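Local coordinates for protein glutathione S-transferase omega-like 2 (Saccharomyces cerevisiae, PDB 5LKB) that acts as a glutathione-dependent thiol transferase and dehydroascorbate reductase of the Xi class, reacting with glutathionyl-(hydro)quinones, at residues 212-217 and 247-252. Numbering follows the deposited sequence.
Sequences NSWVYD and DKVEKI
Trp214 bridges two helix segments, 212-217 and 247-252, that run roughly antiparallel (141° between directions) and whose axes come no closer than 11.8 Å, a separation spanned here by the large indole. Its CG sits between the backbone N and the carbonyl carbon (chi1 59°), and the indole extends with its six-membered ring foremost. Atom CH2 of Trp214 meets CG2 of Val249 at 3.5 Å, and CZ3 lies beside the same methyl. The approach is oblique, as is that of Lys248 CB, 3.8 Å from Trp214 CH2; beyond CB the extended lysine chain leads its ammonium away. Ile252 instead reaches the indole edge near the ring plane, its CD1 3.9 Å from Trp214 CZ2. Within its own helix, Val215 CG2 lies over one indole face, 3.8 Å above the plane and offset toward the rim. A serine in place of Trp214 would probably leave the Val249 and Ile252 methyls without their aromatic partner and open a gap between the helices. The contact is wholly apolar and belongs to the all-helical C-terminal domain of the GST fold, where Phe211 of helix 205-220 meets both Trp214 and Ile252, while Val249 also packs on Leu290 of helix 285-304 and Ile319 of helix 317-329.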
loop_
_atom_site.group_PDB
_atom_site.type_symbol
_atom_site.label_atom_id
_atom_site.label_comp_id
_atom_site.label_asym_id
_atom_site.label_seq_id
_atom_site.Cartn_x
_atom_site.Cartn_y
_atom_site.Cartn_z
ATOM N N ASN A 212 15.181 -13.460 -18.724
ATOM C CA ASN A 212 15.196 -14.041 -17.381
ATOM C C ASN A 212 16.246 -13.403 -16.493
ATOM O O ASN A 212 16.022 -13.206 -15.301
ATOM C CB ASN A 212 15.503 -15.555 -17.417
ATOM C CG ASN A 212 14.315 -16.439 -17.759
ATOM O OD1 ASN A 212 13.167 -16.001 -17.979
ATOM N ND2 ASN A 212 14.629 -17.746 -17.895
ATOM N N SER A 213 17.436 -13.099 -17.038
ATOM C CA SER A 213 18.523 -12.586 -16.221
ATOM C C SER A 213 18.166 -11.243 -15.566
ATOM O O SER A 213 18.390 -11.076 -14.362
ATOM C CB SER A 213 19.818 -12.462 -17.053
ATOM O OG SER A 213 20.856 -12.059 -16.198
ATOM N N TRP A 214 17.705 -10.277 -16.360
ATOM C CA TRP A 214 17.391 -8.967 -15.754
ATOM C C TRP A 214 16.059 -8.992 -15.033
ATOM O O TRP A 214 15.882 -8.224 -14.075
ATOM C CB TRP A 214 17.463 -7.812 -16.770
ATOM C CG TRP A 214 16.591 -7.849 -17.961
ATOM C CD1 TRP A 214 16.916 -8.347 -19.208
ATOM C CD2 TRP A 214 15.270 -7.327 -18.086
ATOM N NE1 TRP A 214 15.887 -8.174 -20.070
ATOM C CE2 TRP A 214 14.860 -7.525 -19.420
ATOM C CE3 TRP A 214 14.389 -6.675 -17.204
ATOM C CZ2 TRP A 214 13.589 -7.156 -19.892
ATOM C CZ3 TRP A 214 13.136 -6.299 -17.679
ATOM C CH2 TRP A 214 12.750 -6.496 -19.003
ATOM N N VAL A 215 15.097 -9.798 -15.478
ATOM C CA VAL A 215 13.864 -9.921 -14.703
ATOM C C VAL A 215 14.165 -10.519 -13.342
ATOM O O VAL A 215 13.599 -10.100 -12.324
ATOM C CB VAL A 215 12.800 -10.716 -15.491
ATOM C CG1 VAL A 215 11.629 -11.128 -14.586
ATOM C CG2 VAL A 215 12.343 -9.915 -16.645
ATOM N N TYR A 216 15.100 -11.471 -13.261
ATOM C CA TYR A 216 15.465 -12.000 -11.952
ATOM C C TYR A 216 15.979 -10.911 -11.016
ATOM O O TYR A 216 15.501 -10.760 -9.879
ATOM C CB TYR A 216 16.480 -13.143 -12.074
ATOM C CG TYR A 216 17.004 -13.525 -10.717
ATOM C CD1 TYR A 216 16.275 -14.324 -9.860
ATOM C CD2 TYR A 216 18.202 -12.977 -10.211
ATOM C CE1 TYR A 216 16.689 -14.615 -8.614
ATOM C CE2 TYR A 216 18.651 -13.270 -8.947
ATOM C CZ TYR A 216 17.889 -14.077 -8.121
ATOM O OH TYR A 216 18.272 -14.375 -6.862
ATOM N N ASP A 217 16.990 -10.168 -11.448
ATOM C CA ASP A 217 17.648 -9.273 -10.528
ATOM C C ASP A 217 16.746 -8.119 -10.143
ATOM O O ASP A 217 16.825 -7.637 -9.010
ATOM C CB ASP A 217 18.931 -8.710 -11.128
ATOM C CG ASP A 217 20.089 -9.724 -11.077
ATOM O OD1 ASP A 217 20.315 -10.398 -10.035
ATOM O OD2 ASP A 217 20.763 -9.842 -12.126
ATOM N N ASP A 247 8.954 -0.877 -16.322
ATOM C CA ASP A 247 8.827 -0.040 -17.504
ATOM C C ASP A 247 9.397 -0.740 -18.734
ATOM O O ASP A 247 8.788 -0.673 -19.801
ATOM C CB ASP A 247 9.529 1.293 -17.289
ATOM C CG ASP A 247 8.821 2.160 -16.260
ATOM O OD1 ASP A 247 7.630 1.906 -15.965
ATOM O OD2 ASP A 247 9.479 3.135 -15.848
ATOM N N LYS A 248 10.513 -1.448 -18.562
ATOM C CA LYS A 248 11.131 -2.198 -19.675
ATOM C C LYS A 248 10.213 -3.310 -20.175
ATOM O O LYS A 248 10.009 -3.456 -21.397
ATOM C CB LYS A 248 12.503 -2.739 -19.271
ATOM C CG LYS A 248 13.514 -1.625 -19.102
ATOM C CD LYS A 248 14.916 -2.124 -18.817
ATOM C CE LYS A 248 15.804 -0.998 -18.310
ATOM N NZ LYS A 248 17.227 -1.547 -18.237
ATOM N N VAL A 249 9.623 -4.075 -19.243
ATOM C CA VAL A 249 8.689 -5.138 -19.609
ATOM C C VAL A 249 7.474 -4.569 -20.315
ATOM O O VAL A 249 6.998 -5.114 -21.311
ATOM C CB VAL A 249 8.289 -5.956 -18.369
ATOM C CG1 VAL A 249 7.198 -7.012 -18.739
ATOM C CG2 VAL A 249 9.464 -6.584 -17.747
ATOM N N GLU A 250 6.890 -3.492 -19.742
ATOM C CA GLU A 250 5.726 -2.845 -20.316
ATOM C C GLU A 250 5.962 -2.396 -21.771
ATOM O O GLU A 250 5.055 -2.520 -22.604
ATOM C CB GLU A 250 5.328 -1.650 -19.426
ATOM C CG GLU A 250 4.135 -0.863 -19.879
ATOM C CD GLU A 250 2.786 -1.563 -19.658
ATOM O OE1 GLU A 250 2.730 -2.654 -19.006
ATOM O OE2 GLU A 250 1.771 -1.063 -20.203
ATOM N N LYS A 251 7.149 -1.825 -22.043
ATOM C CA LYS A 251 7.549 -1.419 -23.400
ATOM C C LYS A 251 7.593 -2.617 -24.351
ATOM O O LYS A 251 7.011 -2.576 -25.448
ATOM C CB LYS A 251 8.903 -0.694 -23.338
ATOM C CG LYS A 251 9.495 -0.331 -24.703
ATOM C CD LYS A 251 8.617 0.595 -25.491
ATOM C CE LYS A 251 9.341 1.079 -26.798
ATOM N NZ LYS A 251 8.340 1.448 -27.863
ATOM N N ILE A 252 8.181 -3.714 -23.901
ATOM C CA ILE A 252 8.248 -4.921 -24.715
ATOM C C ILE A 252 6.853 -5.375 -25.085
ATOM O O ILE A 252 6.553 -5.681 -26.248
ATOM C CB ILE A 252 8.998 -6.024 -23.963
ATOM C CG1 ILE A 252 10.505 -5.754 -23.967
ATOM C CG2 ILE A 252 8.728 -7.434 -24.586
ATOM C CD1 ILE A 252 11.282 -6.663 -23.048
#